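PDB 4WES: nitrogenase molybdenum-iron protein beta chain from Clostridium pasteurianum, which forms, with the alpha chain, the molybdenum-iron component of nitrogenase, sharing an [8Fe-7S] cluster with it in the reduction of dinitrogen to ammonium. Local coordinates for residues L133-N138 / Q155-Y160; G170-I175 / M194-I199; A182-I187 / F201-G206; G297-L302 / G429-V434; G312-L317 / G385-I390. All blocks are in the same frame, centred on the assembly; numbering follows the deposited sequence. Where two conformers were deposited one is given.

Interaction 1. Residues L133-N138 / Q155-Y160; sequences LVIHTN and QGIVNY
Tyr160 lays its ring over the backbone of Ile135 and ends on the imidazole of His136. Its CB touches Ile135 CG2 at 3.5 Å. CG, set anti to its own carbonyl carbon (chi1 -81°), meets Ile135 CG2 and CB; CD1 meets Ile135 CB and CD2 meets Ile135 CG2. The ring centre lies over Ile135 CA, 3.7 Å from the centroid and almost on the ring normal, a CH-pi contact. Farther out, Tyr160 CE2 lies 3.6 Å from Val134 O, CE1 comes within 3.3 Å of His136 N, and CZ lies near His136 ND1. At the tip, OH forms a 2.6 Å hydrogen bond with His136 ND1, which it meets in the imidazole plane; either group may donate. The His136 and Tyr160 rings meet rim to rim, their planes 82° apart. Tyrosine suits the place, joining a broad apolar face to a polar end.

Gly156 lets the helix approach closely, its CA 3.7 Å from His136 O. Water 1 links that carbonyl oxygen to Asn159 ND2. Helix 146-161 thus packs back on strand 133-136, an outermost strand, within this chain, of a parallel sheet, as in layered alpha/beta folds.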
# COMPACT_ATOMS: atom_id res chain seq x y z
N LEU B 133 22.78 -35.43 -14.13
CA LEU B 133 21.48 -36.01 -14.42
C LEU B 133 20.74 -35.21 -15.48
O LEU B 133 20.84 -33.97 -15.54
CB LEU B 133 20.61 -36.05 -13.16
CG LEU B 133 21.12 -36.92 -12.03
CD1 LEU B 133 20.37 -36.69 -10.75
CD2 LEU B 133 21.04 -38.38 -12.44
N VAL B 134 19.94 -35.91 -16.28
CA VAL B 134 18.94 -35.29 -17.19
C VAL B 134 17.60 -35.93 -16.92
O VAL B 134 17.46 -37.15 -16.98
CB VAL B 134 19.31 -35.50 -18.68
CG1 VAL B 134 18.25 -34.84 -19.57
CG2 VAL B 134 20.70 -34.94 -19.00
N ILE B 135 16.63 -35.09 -16.55
CA ILE B 135 15.28 -35.54 -16.32
C ILE B 135 14.33 -34.80 -17.25
O ILE B 135 14.71 -33.82 -17.88
CB ILE B 135 14.87 -35.34 -14.84
CG1 ILE B 135 14.65 -33.88 -14.45
CG2 ILE B 135 15.89 -36.00 -13.91
CD1 ILE B 135 13.96 -33.72 -13.13
N HIS B 136 13.09 -35.27 -17.35
CA HIS B 136 12.13 -34.58 -18.21
C HIS B 136 10.71 -34.72 -17.71
O HIS B 136 10.38 -35.64 -16.95
CB HIS B 136 12.18 -35.08 -19.67
CG HIS B 136 11.26 -36.22 -19.96
ND1 HIS B 136 11.53 -37.53 -19.60
CD2 HIS B 136 10.07 -36.23 -20.58
CE1 HIS B 136 10.53 -38.30 -19.99
NE2 HIS B 136 9.62 -37.53 -20.57
N THR B 137 9.86 -33.80 -18.19
CA THR B 137 8.43 -33.97 -18.20
C THR B 137 7.90 -33.55 -19.58
O THR B 137 8.65 -33.07 -20.40
CB THR B 137 7.72 -33.19 -17.08
OG1 THR B 137 6.35 -33.55 -17.05
CG2 THR B 137 7.87 -31.72 -17.24
N ASN B 138 6.62 -33.82 -19.81
CA ASN B 138 5.93 -33.42 -21.04
C ASN B 138 4.88 -32.38 -20.70
O ASN B 138 4.03 -32.61 -19.82
CB ASN B 138 5.26 -34.64 -21.70
CG ASN B 138 6.27 -35.67 -22.15
OD1 ASN B 138 6.65 -36.58 -21.38
ND2 ASN B 138 6.75 -35.52 -23.37
N GLN B 155 5.85 -34.15 -11.06
CA GLN B 155 5.79 -35.54 -11.43
C GLN B 155 7.08 -36.05 -12.05
O GLN B 155 7.56 -37.17 -11.71
CB GLN B 155 4.62 -35.80 -12.39
CG GLN B 155 4.51 -37.29 -12.70
CD GLN B 155 3.58 -37.58 -13.82
OE1 GLN B 155 3.68 -36.99 -14.89
NE2 GLN B 155 2.64 -38.48 -13.57
N GLY B 156 7.69 -35.27 -12.93
CA GLY B 156 8.97 -35.69 -13.53
C GLY B 156 10.08 -35.86 -12.52
O GLY B 156 10.88 -36.80 -12.60
N ILE B 157 10.15 -34.96 -11.55
CA ILE B 157 11.09 -35.09 -10.45
C ILE B 157 10.90 -36.41 -9.72
O ILE B 157 11.85 -37.18 -9.49
CB ILE B 157 10.94 -33.91 -9.46
CG1 ILE B 157 11.36 -32.58 -10.09
CG2 ILE B 157 11.70 -34.18 -8.18
CD1 ILE B 157 10.95 -31.35 -9.31
N VAL B 158 9.64 -36.73 -9.38
CA VAL B 158 9.35 -38.00 -8.70
C VAL B 158 9.74 -39.19 -9.58
O VAL B 158 10.40 -40.14 -9.12
CB VAL B 158 7.87 -38.11 -8.31
CG1 VAL B 158 7.57 -39.48 -7.72
CG2 VAL B 158 7.46 -37.04 -7.29
N ASN B 159 9.32 -39.15 -10.83
CA ASN B 159 9.56 -40.26 -11.76
C ASN B 159 11.04 -40.61 -11.84
O ASN B 159 11.41 -41.78 -11.81
CB ASN B 159 9.14 -39.92 -13.17
CG ASN B 159 7.63 -39.99 -13.41
OD1 ASN B 159 6.88 -40.61 -12.67
ND2 ASN B 159 7.20 -39.33 -14.49
N TYR B 160 11.91 -39.60 -11.94
CA TYR B 160 13.34 -39.85 -12.10
C TYR B 160 14.11 -40.00 -10.83
O TYR B 160 15.08 -40.75 -10.83
CB TYR B 160 13.97 -38.69 -12.90
CG TYR B 160 13.80 -38.78 -14.40
CD1 TYR B 160 12.65 -38.32 -15.04
CD2 TYR B 160 14.79 -39.34 -15.20
CE1 TYR B 160 12.51 -38.40 -16.41
CE2 TYR B 160 14.67 -39.40 -16.57
CZ TYR B 160 13.52 -38.93 -17.19
OH TYR B 160 13.44 -38.99 -18.55
O HOH W 1 8.65 -37.84 -16.57
O HOH W 2 6.05 -36.09 -16.05

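Interaction 2. Residues G170-I175 / M194-I199; sequences GKINVI and MDIPYI
Ile172 and Ile199 are joined through the backbone hydrogen bonds that pair strands 172-175 and 198-200, the two strands of a beta-alpha-beta unit whose connection is helix 181-193. Three bonds alternate along the parallel pair: Ile172 N to Pro197 O (3.0 Å), Ile199 N to Ile172 O (3.0 Å) and Val174 N to Ile199 O (2.8 Å). Ile172 pairs with Tyr198 and Asn173 with Ile199. Proline, which has no N-H to give, serves here through its carbonyl.

Two waters extend the polar link. Water 3 donates to both Gly170 O and Pro197 O, while water 4 accepts from Lys171 NZ and donates to Tyr198 O.

Packing surrounds this backbone core. On the face that carries Ile172 and Tyr198, Ile172 CD1 touches Ile196 CG2 at 3.8 Å, and Phe191 of helix 181-193 packs on both isoleucines, so branched apolar side chains fit the layer under the helix. Tyr198 CB sits 3.2 Å from Ile172 O, its ring meets Phe191 and its OH bonds to Glu192, so an aromatic body with a polar tip suits this partly exposed place. On the other face Asn173 and Ile199 lie side by side, pointing the same way; the amide of Asn173 is held by Ser235, Thr232 and Thr238, which answers its polarity in a buried place. Lys171 stretches its methylenes across the neighbouring strand, crossing Pro197 and Ile199 at about right angles. Its CG stands 3.9 Å from Pro197 CB, and its CD 3.7 Å from Ile199 CG1.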
# COMPACT_ATOMS: atom_id res chain seq x y z
N GLY B 170 12.34 -40.09 8.71
CA GLY B 170 11.56 -39.41 9.74
C GLY B 170 11.01 -38.06 9.34
O GLY B 170 10.62 -37.28 10.20
N LYS B 171 10.93 -37.79 8.04
CA LYS B 171 10.52 -36.49 7.52
C LYS B 171 9.13 -36.56 6.87
O LYS B 171 8.66 -37.62 6.45
CB LYS B 171 11.53 -35.97 6.48
CG LYS B 171 12.94 -35.80 7.05
CD LYS B 171 13.91 -35.24 6.03
CE LYS B 171 15.28 -35.10 6.65
NZ LYS B 171 16.25 -34.45 5.72
N ILE B 172 8.52 -35.38 6.74
CA ILE B 172 7.31 -35.21 5.95
C ILE B 172 7.71 -34.44 4.67
O ILE B 172 8.39 -33.43 4.74
CB ILE B 172 6.26 -34.41 6.73
CG1 ILE B 172 5.76 -35.25 7.91
CG2 ILE B 172 5.09 -33.98 5.83
CD1 ILE B 172 4.76 -34.57 8.80
N ASN B 173 7.32 -34.97 3.50
CA ASN B 173 7.50 -34.22 2.25
C ASN B 173 6.40 -33.14 2.18
O ASN B 173 5.25 -33.43 2.54
CB ASN B 173 7.35 -35.10 1.04
CG ASN B 173 8.36 -36.23 1.00
OD1 ASN B 173 9.51 -36.05 1.38
ND2 ASN B 173 7.90 -37.38 0.52
N VAL B 174 6.73 -31.97 1.67
CA VAL B 174 5.72 -30.96 1.39
C VAL B 174 5.91 -30.45 -0.03
O VAL B 174 6.99 -29.97 -0.37
CB VAL B 174 5.67 -29.83 2.45
CG1 VAL B 174 7.01 -29.15 2.65
CG2 VAL B 174 4.57 -28.83 2.12
N ILE B 175 4.86 -30.59 -0.83
CA ILE B 175 4.84 -30.02 -2.17
C ILE B 175 3.97 -28.77 -2.03
O ILE B 175 2.79 -28.88 -1.75
CB ILE B 175 4.28 -31.00 -3.22
CG1 ILE B 175 5.08 -32.30 -3.24
CG2 ILE B 175 4.24 -30.34 -4.57
CD1 ILE B 175 4.43 -33.41 -4.07
N MET B 194 7.08 -25.83 14.39
CA MET B 194 6.42 -27.05 14.86
C MET B 194 7.44 -28.13 15.26
O MET B 194 7.05 -29.15 15.83
CB MET B 194 5.47 -27.64 13.81
CG MET B 194 4.17 -26.85 13.55
SD MET B 194 2.98 -26.85 14.89
CE MET B 194 2.39 -28.55 14.87
N ASP B 195 8.71 -27.94 14.92
CA ASP B 195 9.78 -28.90 15.14
C ASP B 195 9.54 -30.21 14.37
O ASP B 195 9.77 -31.31 14.91
CB ASP B 195 9.99 -29.16 16.64
CG ASP B 195 11.31 -29.83 16.94
OD1 ASP B 195 12.28 -29.68 16.14
OD2 ASP B 195 11.40 -30.49 17.99
N ILE B 196 9.13 -30.09 13.11
CA ILE B 196 8.84 -31.21 12.25
C ILE B 196 9.84 -31.26 11.09
O ILE B 196 9.82 -30.40 10.22
CB ILE B 196 7.40 -31.14 11.70
CG1 ILE B 196 6.43 -31.27 12.86
CG2 ILE B 196 7.14 -32.20 10.64
CD1 ILE B 196 4.99 -30.94 12.50
N PRO B 197 10.69 -32.30 11.03
CA PRO B 197 11.58 -32.47 9.88
C PRO B 197 10.82 -32.66 8.59
O PRO B 197 9.79 -33.35 8.59
CB PRO B 197 12.41 -33.72 10.25
CG PRO B 197 12.38 -33.73 11.76
CD PRO B 197 11.01 -33.24 12.12
N TYR B 198 11.35 -32.11 7.49
CA TYR B 198 10.61 -32.09 6.24
C TYR B 198 11.57 -32.02 5.05
O TYR B 198 12.75 -31.67 5.21
CB TYR B 198 9.63 -30.87 6.19
CG TYR B 198 10.38 -29.56 6.17
CD1 TYR B 198 10.87 -28.98 7.33
CD2 TYR B 198 10.70 -28.96 4.97
CE1 TYR B 198 11.61 -27.82 7.28
CE2 TYR B 198 11.44 -27.82 4.91
CZ TYR B 198 11.92 -27.25 6.07
OH TYR B 198 12.70 -26.11 6.01
N ILE B 199 11.01 -32.33 3.88
CA ILE B 199 11.66 -32.06 2.61
C ILE B 199 10.63 -31.28 1.79
O ILE B 199 9.56 -31.81 1.52
CB ILE B 199 12.04 -33.32 1.80
CG1 ILE B 199 13.02 -34.20 2.60
CG2 ILE B 199 12.65 -32.92 0.47
CD1 ILE B 199 13.17 -35.59 2.02
O HOH W 3 8.63 -35.36 10.46
O HOH W 4 15.42 -31.83 4.47

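Interaction 3. Residues A182-I187 / F201-G206; sequences ADMREI and FPDTSG
Arg185 lays its side chain beside Ser205 and Gly206, and its flat guanidinium is approached obliquely by Ser205 CB and Gly206 N. Arg185 NH2 and Gly206 N, at 3.4 Å, are both donors and do not bond. Instead Asp209 takes a salt bridge from Arg185 NE and a hydrogen bond from Gly206 N, and Glu294 of the second beta subunit pairs with Arg185 NH2. The second flat group, the carboxylate of Asp203, grips Ser205 with OD1. Ser205 OG donates to it on the syn side at 2.6 Å, and Ser205 N donates from above the plane at 3.0 Å. Lys188 bridges the two residues, with a salt bridge to Asp203 OD2 and a hydrogen bond to Ser205 OG.

Between these groups carbon, sulfur and polar atoms mix. Arg185 CG touches Ser205 CB at 3.5 Å, and Met184 CB lies 3.7 Å from Asp203 OD1. The Met184 chain bends at chi2 (147°) and places SD to receive a weak hydrogen bond from Thr204 N at 3.4 Å. SD also lies 3.1 Å from Thr204 OG1, whose hydroxyl is hydrogen-bonded to Tyr30. A flexible thioether, apolar yet able to accept a weak bond, suits this place.

The bond from Ser205 N to Asp203 OD1 defines an Asx turn, here shaping the loop after strand 198-200 where it passes helix 181-193.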
# COMPACT_ATOMS: atom_id res chain seq x y z
N ALA B 182 8.37 -16.50 -1.20
CA ALA B 182 8.04 -16.07 0.13
C ALA B 182 7.10 -17.03 0.83
O ALA B 182 7.15 -17.21 2.05
CB ALA B 182 7.45 -14.69 0.12
N ASP B 183 6.17 -17.60 0.06
CA ASP B 183 5.24 -18.59 0.61
C ASP B 183 5.97 -19.88 0.98
O ASP B 183 5.71 -20.47 2.02
CB ASP B 183 4.14 -18.86 -0.42
CG ASP B 183 3.28 -17.65 -0.68
OD1 ASP B 183 2.94 -17.43 -1.85
OD2 ASP B 183 2.97 -16.94 0.30
N MET B 184 6.92 -20.29 0.12
CA MET B 184 7.76 -21.43 0.49
C MET B 184 8.53 -21.16 1.78
O MET B 184 8.59 -22.05 2.65
CB MET B 184 8.68 -21.79 -0.68
CG MET B 184 7.91 -22.38 -1.87
SD MET B 184 8.66 -21.94 -3.41
CE MET B 184 7.72 -22.98 -4.57
N ARG B 185 9.09 -19.96 1.93
CA ARG B 185 9.80 -19.65 3.16
C ARG B 185 8.90 -19.70 4.37
O ARG B 185 9.28 -20.21 5.43
CB ARG B 185 10.45 -18.26 3.10
CG ARG B 185 11.61 -18.19 2.11
CD ARG B 185 12.18 -16.79 2.07
NE ARG B 185 13.23 -16.60 1.08
CZ ARG B 185 14.52 -16.50 1.31
NH1 ARG B 185 15.00 -16.73 2.52
NH2 ARG B 185 15.35 -16.18 0.34
N GLU B 186 7.66 -19.19 4.22
CA GLU B 186 6.73 -19.19 5.36
C GLU B 186 6.31 -20.59 5.74
O GLU B 186 6.21 -20.91 6.94
CB GLU B 186 5.54 -18.31 5.04
CG GLU B 186 4.46 -18.27 6.11
CD GLU B 186 4.90 -17.76 7.48
OE1 GLU B 186 6.01 -17.23 7.62
OE2 GLU B 186 4.11 -17.95 8.43
N ILE B 187 6.04 -21.45 4.76
CA ILE B 187 5.68 -22.84 5.06
C ILE B 187 6.83 -23.54 5.77
O ILE B 187 6.60 -24.25 6.77
CB ILE B 187 5.23 -23.56 3.78
CG1 ILE B 187 3.89 -22.96 3.30
CG2 ILE B 187 5.14 -25.05 3.97
CD1 ILE B 187 3.64 -23.18 1.82
N PHE B 201 9.66 -29.67 -1.82
CA PHE B 201 10.05 -29.60 -3.20
C PHE B 201 8.85 -29.29 -4.10
O PHE B 201 7.73 -29.76 -3.81
CB PHE B 201 10.73 -30.90 -3.66
CG PHE B 201 9.81 -32.05 -3.88
CD1 PHE B 201 9.35 -32.81 -2.79
CD2 PHE B 201 9.52 -32.49 -5.15
CE1 PHE B 201 8.53 -33.90 -2.97
CE2 PHE B 201 8.71 -33.61 -5.35
CZ PHE B 201 8.23 -34.31 -4.25
N PRO B 202 9.07 -28.58 -5.21
CA PRO B 202 10.18 -27.67 -5.47
C PRO B 202 10.28 -26.57 -4.39
O PRO B 202 9.33 -26.37 -3.62
CB PRO B 202 9.86 -27.05 -6.84
CG PRO B 202 8.75 -27.90 -7.39
CD PRO B 202 8.00 -28.39 -6.19
N ASP B 203 11.41 -25.87 -4.36
CA ASP B 203 11.61 -24.76 -3.41
C ASP B 203 12.43 -23.70 -4.11
O ASP B 203 13.62 -23.86 -4.28
CB ASP B 203 12.30 -25.29 -2.15
CG ASP B 203 12.60 -24.19 -1.17
OD1 ASP B 203 12.11 -23.07 -1.32
OD2 ASP B 203 13.35 -24.48 -0.19
N THR B 204 11.77 -22.61 -4.52
CA THR B 204 12.45 -21.53 -5.23
C THR B 204 12.96 -20.43 -4.29
O THR B 204 13.49 -19.42 -4.76
CB THR B 204 11.52 -20.90 -6.27
OG1 THR B 204 10.41 -20.40 -5.52
CG2 THR B 204 11.07 -21.92 -7.31
N SER B 205 12.79 -20.61 -2.97
CA SER B 205 13.37 -19.65 -2.04
C SER B 205 14.88 -19.68 -2.16
O SER B 205 15.51 -20.73 -2.29
CB SER B 205 12.89 -19.89 -0.61
OG SER B 205 13.34 -21.09 -0.07
N GLY B 206 15.49 -18.50 -2.13
CA GLY B 206 16.90 -18.39 -2.40
C GLY B 206 17.28 -18.61 -3.84
O GLY B 206 18.47 -18.76 -4.15

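Interaction 4. Residues G297-L302 / G429-V434; sequences GQLIDL and GAIRLV
Leu299, Leu302, Ile431 and Val434 bring together helices 290-305 and 426-448; the axes of segments 297-302 and 429-434 run 17° from parallel and approach to 9.4 Å. This is helix-on-helix packing by aliphatic side chains close to the contact between the two beta subunits.

Apolar contacts carry the interface. Leu299 CG is anti to the backbone N (chi1 172°), and both methyls of its fork close on Ala430: CD2 is 3.6 Å and CD1 3.7 Å from Ala430 CB. The short side chain of Ala430 lets both methyls of the fork come into contact with it. Ile431 packs on the backbone side of Leu299, its CG1 lying 3.8 Å from Leu299 CA and its CD1 touching Gln298 CB. A beta-branched side chain can fill two places at once, and its CG2 accordingly packs on Leu302 CD2 at 3.9 Å.

The polar groups of helix 290-305 serve other partners. Gln298 NE2 bonds to the backbone oxygen of Asp209 in the second beta subunit. Asp301 takes no part in the contact with 429-434; it binds an iron(II) ion through OD2, together with Asp305 of its own chain and Glu62 and the backbone O of Lys61 of the second beta subunit. The same helix thus helps join the two subunits at a metal.

The last turn of the pair is closed by Leu302 and Val434, which meet tip to tip. Leu302 CG lies 3.8 Å from Val434 CG1, while Leu302 CD2 touches both Val434 CB and, at 3.7 Å, Ile431 O.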
# COMPACT_ATOMS: atom_id res chain seq x y z
N GLY B 297 -3.90 -15.63 16.72
CA GLY B 297 -4.68 -14.71 17.50
C GLY B 297 -4.53 -13.26 17.10
O GLY B 297 -5.46 -12.47 17.28
N GLN B 298 -3.36 -12.89 16.59
CA GLN B 298 -3.18 -11.56 16.02
C GLN B 298 -4.01 -11.42 14.73
O GLN B 298 -4.59 -10.35 14.48
CB GLN B 298 -1.71 -11.27 15.71
CG GLN B 298 -0.86 -11.09 16.97
CD GLN B 298 0.61 -11.08 16.64
OE1 GLN B 298 1.09 -11.90 15.83
NE2 GLN B 298 1.33 -10.18 17.24
N LEU B 299 -4.04 -12.45 13.91
CA LEU B 299 -4.90 -12.41 12.72
C LEU B 299 -6.36 -12.24 13.13
O LEU B 299 -7.06 -11.37 12.57
CB LEU B 299 -4.74 -13.72 11.94
CG LEU B 299 -5.73 -13.88 10.78
CD1 LEU B 299 -5.66 -12.76 9.76
CD2 LEU B 299 -5.57 -15.25 10.14
N ILE B 300 -6.84 -12.99 14.10
CA ILE B 300 -8.22 -12.83 14.55
C ILE B 300 -8.43 -11.42 15.08
O ILE B 300 -9.46 -10.78 14.80
CB ILE B 300 -8.59 -13.91 15.60
CG1 ILE B 300 -8.52 -15.32 15.01
CG2 ILE B 300 -9.95 -13.64 16.20
CD1 ILE B 300 -9.40 -15.57 13.81
N ASP B 301 -7.48 -10.94 15.88
CA ASP B 301 -7.56 -9.57 16.39
C ASP B 301 -7.74 -8.56 15.27
O ASP B 301 -8.53 -7.62 15.38
CB ASP B 301 -6.30 -9.25 17.22
CG ASP B 301 -6.47 -8.01 18.07
OD1 ASP B 301 -7.09 -8.14 19.14
OD2 ASP B 301 -5.98 -6.95 17.66
N LEU B 302 -6.96 -8.72 14.20
CA LEU B 302 -7.01 -7.80 13.06
C LEU B 302 -8.32 -7.93 12.31
O LEU B 302 -8.89 -6.92 11.89
CB LEU B 302 -5.81 -8.07 12.17
CG LEU B 302 -5.70 -7.22 10.92
CD1 LEU B 302 -5.64 -5.74 11.22
CD2 LEU B 302 -4.49 -7.63 10.13
N GLY B 429 0.88 -14.34 6.45
CA GLY B 429 0.44 -13.89 5.14
C GLY B 429 -0.98 -13.36 5.17
O GLY B 429 -1.31 -12.38 4.49
N ALA B 430 -1.84 -13.97 5.98
CA ALA B 430 -3.21 -13.50 6.12
C ALA B 430 -3.26 -12.10 6.72
O ALA B 430 -4.06 -11.27 6.28
CB ALA B 430 -4.01 -14.48 6.98
N ILE B 431 -2.41 -11.84 7.71
CA ILE B 431 -2.32 -10.51 8.30
C ILE B 431 -1.94 -9.50 7.22
O ILE B 431 -2.53 -8.41 7.12
CB ILE B 431 -1.31 -10.53 9.47
CG1 ILE B 431 -1.93 -11.27 10.66
CG2 ILE B 431 -0.85 -9.12 9.85
CD1 ILE B 431 -0.90 -11.64 11.75
N ARG B 432 -0.94 -9.83 6.41
CA ARG B 432 -0.51 -8.93 5.34
C ARG B 432 -1.64 -8.67 4.36
O ARG B 432 -1.84 -7.52 3.91
CB ARG B 432 0.69 -9.50 4.61
CG ARG B 432 1.98 -9.53 5.45
CD ARG B 432 2.70 -8.18 5.48
NE ARG B 432 2.98 -7.62 4.15
CZ ARG B 432 3.50 -6.42 3.92
NH1 ARG B 432 3.85 -5.61 4.92
NH2 ARG B 432 3.69 -6.03 2.67
N LEU B 433 -2.41 -9.70 4.02
CA LEU B 433 -3.55 -9.53 3.11
C LEU B 433 -4.62 -8.61 3.69
O LEU B 433 -5.16 -7.76 2.97
CB LEU B 433 -4.17 -10.89 2.76
CG LEU B 433 -3.41 -11.72 1.74
CD1 LEU B 433 -3.98 -13.13 1.71
CD2 LEU B 433 -3.40 -11.07 0.36
N VAL B 434 -4.97 -8.78 4.97
CA VAL B 434 -5.98 -7.92 5.54
C VAL B 434 -5.53 -6.47 5.58
O VAL B 434 -6.30 -5.56 5.29
CB VAL B 434 -6.41 -8.37 6.95
CG1 VAL B 434 -7.44 -7.45 7.56
CG2 VAL B 434 -6.95 -9.81 6.87

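Interaction 5. Residues G312-L317 / G385-I390; sequences GKKVAL and GVDLLI
Lys314 and Asp387 open a parallel strand pair, where strand 314-318 starts beside the residues leading into strand 388-391. Lys314 N gives a straight hydrogen bond (179°) to the anti lone pair of Asp387 OD2, at 2.8 Å, and Asp387 N returns one to Lys314 O, also at 2.8 Å. The aspartate thus offers a side-chain acceptor to an N-H at the head of the strand. Its CG stands beside its own backbone N (chi1 -57°), which lets one residue grip both Lys314 N and Lys314 O. Water 5 donates to the same OD2 and to Gly312 O. Lys313 crosses Asp387 at about a right angle, its CD 3.6 Å from Asp387 CB. Lys314 runs outward, extended beyond CG, and its NZ forms a salt bridge with Glu384.

From here the regular backbone pairing takes over: Ala316 N bonds to Leu388 O and Ile390 N to Ala316 O, both at 2.9 Å. Strand 314-318 is the middle strand and 388-391 its neighbour in a five-stranded parallel sheet of order 3-2-1-4-5, a Rossmann-like pattern; strand 337-343 flanks 314-318 on its other side.

Side chains alternate between the faces. Val315 and Leu388 lie side by side, pointing the same way, with CG2 and CD2 4.0 Å apart, and Val315 CG1 meets Ile390 CD1 at 3.9 Å; helices 321-333 and 426-448 cover these bulky aliphatic groups. On the reverse face the short Ala316 accepts two larger neighbours, its CB lying 3.8 Å from Leu389 CD1 and 4.1 Å from Val386 CG2.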
# COMPACT_ATOMS: atom_id res chain seq x y z
N GLY B 312 -19.67 -7.31 4.00
CA GLY B 312 -20.51 -7.09 2.85
C GLY B 312 -19.82 -6.56 1.62
O GLY B 312 -20.48 -6.30 0.60
N LYS B 313 -18.49 -6.41 1.65
CA LYS B 313 -17.78 -5.90 0.48
C LYS B 313 -17.85 -6.93 -0.64
O LYS B 313 -17.55 -8.10 -0.40
CB LYS B 313 -16.31 -5.60 0.83
CG LYS B 313 -16.10 -4.37 1.72
CD LYS B 313 -16.10 -3.08 0.89
CE LYS B 313 -15.84 -1.83 1.69
NZ LYS B 313 -16.92 -1.59 2.62
N LYS B 314 -18.14 -6.46 -1.85
CA LYS B 314 -18.18 -7.34 -3.02
C LYS B 314 -16.82 -7.38 -3.67
O LYS B 314 -16.24 -6.35 -3.99
CB LYS B 314 -19.21 -6.84 -4.02
CG LYS B 314 -20.64 -6.94 -3.55
CD LYS B 314 -21.61 -6.28 -4.54
CE LYS B 314 -23.01 -6.10 -3.96
NZ LYS B 314 -23.83 -5.27 -4.91
N VAL B 315 -16.32 -8.60 -3.90
CA VAL B 315 -14.96 -8.80 -4.39
C VAL B 315 -14.98 -9.54 -5.73
O VAL B 315 -15.66 -10.56 -5.88
CB VAL B 315 -14.10 -9.57 -3.37
CG1 VAL B 315 -12.65 -9.61 -3.81
CG2 VAL B 315 -14.24 -9.00 -1.98
N ALA B 316 -14.21 -9.04 -6.68
CA ALA B 316 -13.90 -9.78 -7.92
C ALA B 316 -12.51 -10.35 -7.79
O ALA B 316 -11.58 -9.64 -7.42
CB ALA B 316 -13.97 -8.86 -9.12
N LEU B 317 -12.36 -11.65 -8.10
CA LEU B 317 -11.10 -12.37 -7.98
C LEU B 317 -10.82 -13.14 -9.24
O LEU B 317 -11.71 -13.84 -9.74
CB LEU B 317 -11.11 -13.41 -6.81
CG LEU B 317 -11.49 -12.99 -5.44
CD1 LEU B 317 -12.96 -13.16 -5.21
CD2 LEU B 317 -10.67 -13.83 -4.50
N GLY B 385 -21.37 -3.56 -10.15
CA GLY B 385 -20.05 -3.22 -9.70
C GLY B 385 -19.60 -3.99 -8.48
O GLY B 385 -20.38 -4.63 -7.79
N VAL B 386 -18.32 -3.83 -8.16
CA VAL B 386 -17.70 -4.43 -6.98
C VAL B 386 -16.93 -3.40 -6.20
O VAL B 386 -16.73 -2.27 -6.64
CB VAL B 386 -16.79 -5.62 -7.35
CG1 VAL B 386 -17.59 -6.74 -8.02
CG2 VAL B 386 -15.64 -5.18 -8.25
N ASP B 387 -16.54 -3.79 -4.99
CA ASP B 387 -15.83 -2.94 -4.05
C ASP B 387 -14.31 -3.18 -3.99
O ASP B 387 -13.58 -2.41 -3.38
CB ASP B 387 -16.42 -3.12 -2.65
CG ASP B 387 -17.89 -2.84 -2.60
OD1 ASP B 387 -18.27 -1.70 -3.00
OD2 ASP B 387 -18.68 -3.72 -2.22
N LEU B 388 -13.86 -4.26 -4.64
CA LEU B 388 -12.49 -4.71 -4.51
C LEU B 388 -12.22 -5.69 -5.66
O LEU B 388 -13.06 -6.49 -6.00
CB LEU B 388 -12.30 -5.44 -3.17
CG LEU B 388 -10.89 -5.93 -2.79
CD1 LEU B 388 -9.95 -4.76 -2.56
CD2 LEU B 388 -10.96 -6.83 -1.55
N LEU B 389 -11.01 -5.57 -6.20
CA LEU B 389 -10.52 -6.46 -7.27
C LEU B 389 -9.20 -7.03 -6.82
O LEU B 389 -8.30 -6.28 -6.44
CB LEU B 389 -10.35 -5.69 -8.57
CG LEU B 389 -9.73 -6.41 -9.76
CD1 LEU B 389 -10.55 -7.59 -10.23
CD2 LEU B 389 -9.49 -5.48 -10.91
N ILE B 390 -9.07 -8.34 -6.94
CA ILE B 390 -7.85 -9.07 -6.58
C ILE B 390 -7.43 -9.94 -7.76
O ILE B 390 -8.18 -10.80 -8.19
CB ILE B 390 -8.03 -9.94 -5.32
CG1 ILE B 390 -8.63 -9.14 -4.15
CG2 ILE B 390 -6.70 -10.57 -4.94
CD1 ILE B 390 -8.87 -9.95 -2.92
O HOH W 5 -20.92 -3.69 -0.81
O HOH W 6 -22.49 -3.76 -6.46

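Along the chain, interaction 1 closes before interactions 2 and 3, which alternate; interaction 5 then falls in the sequence between the segments of interaction 4. Interactions 1, 2 and 5 each involve a different parallel sheet. Interactions 2 and 3, centres about 13 Å apart, are built round one beta-alpha-beta unit, the latter using its helix and the loop after its last strand; Phe201 of that loop also packs on Ile157 and Val158 of interaction 1. Interactions 4 and 5 lie about 19 Å apart between centres, across the chain's middle from interaction 1; helix 426-448, one side of interaction 4, also packs on interaction 5. Interactions 3 and 4 both touch the second beta subunit, so internal packing and tetramer assembly meet there.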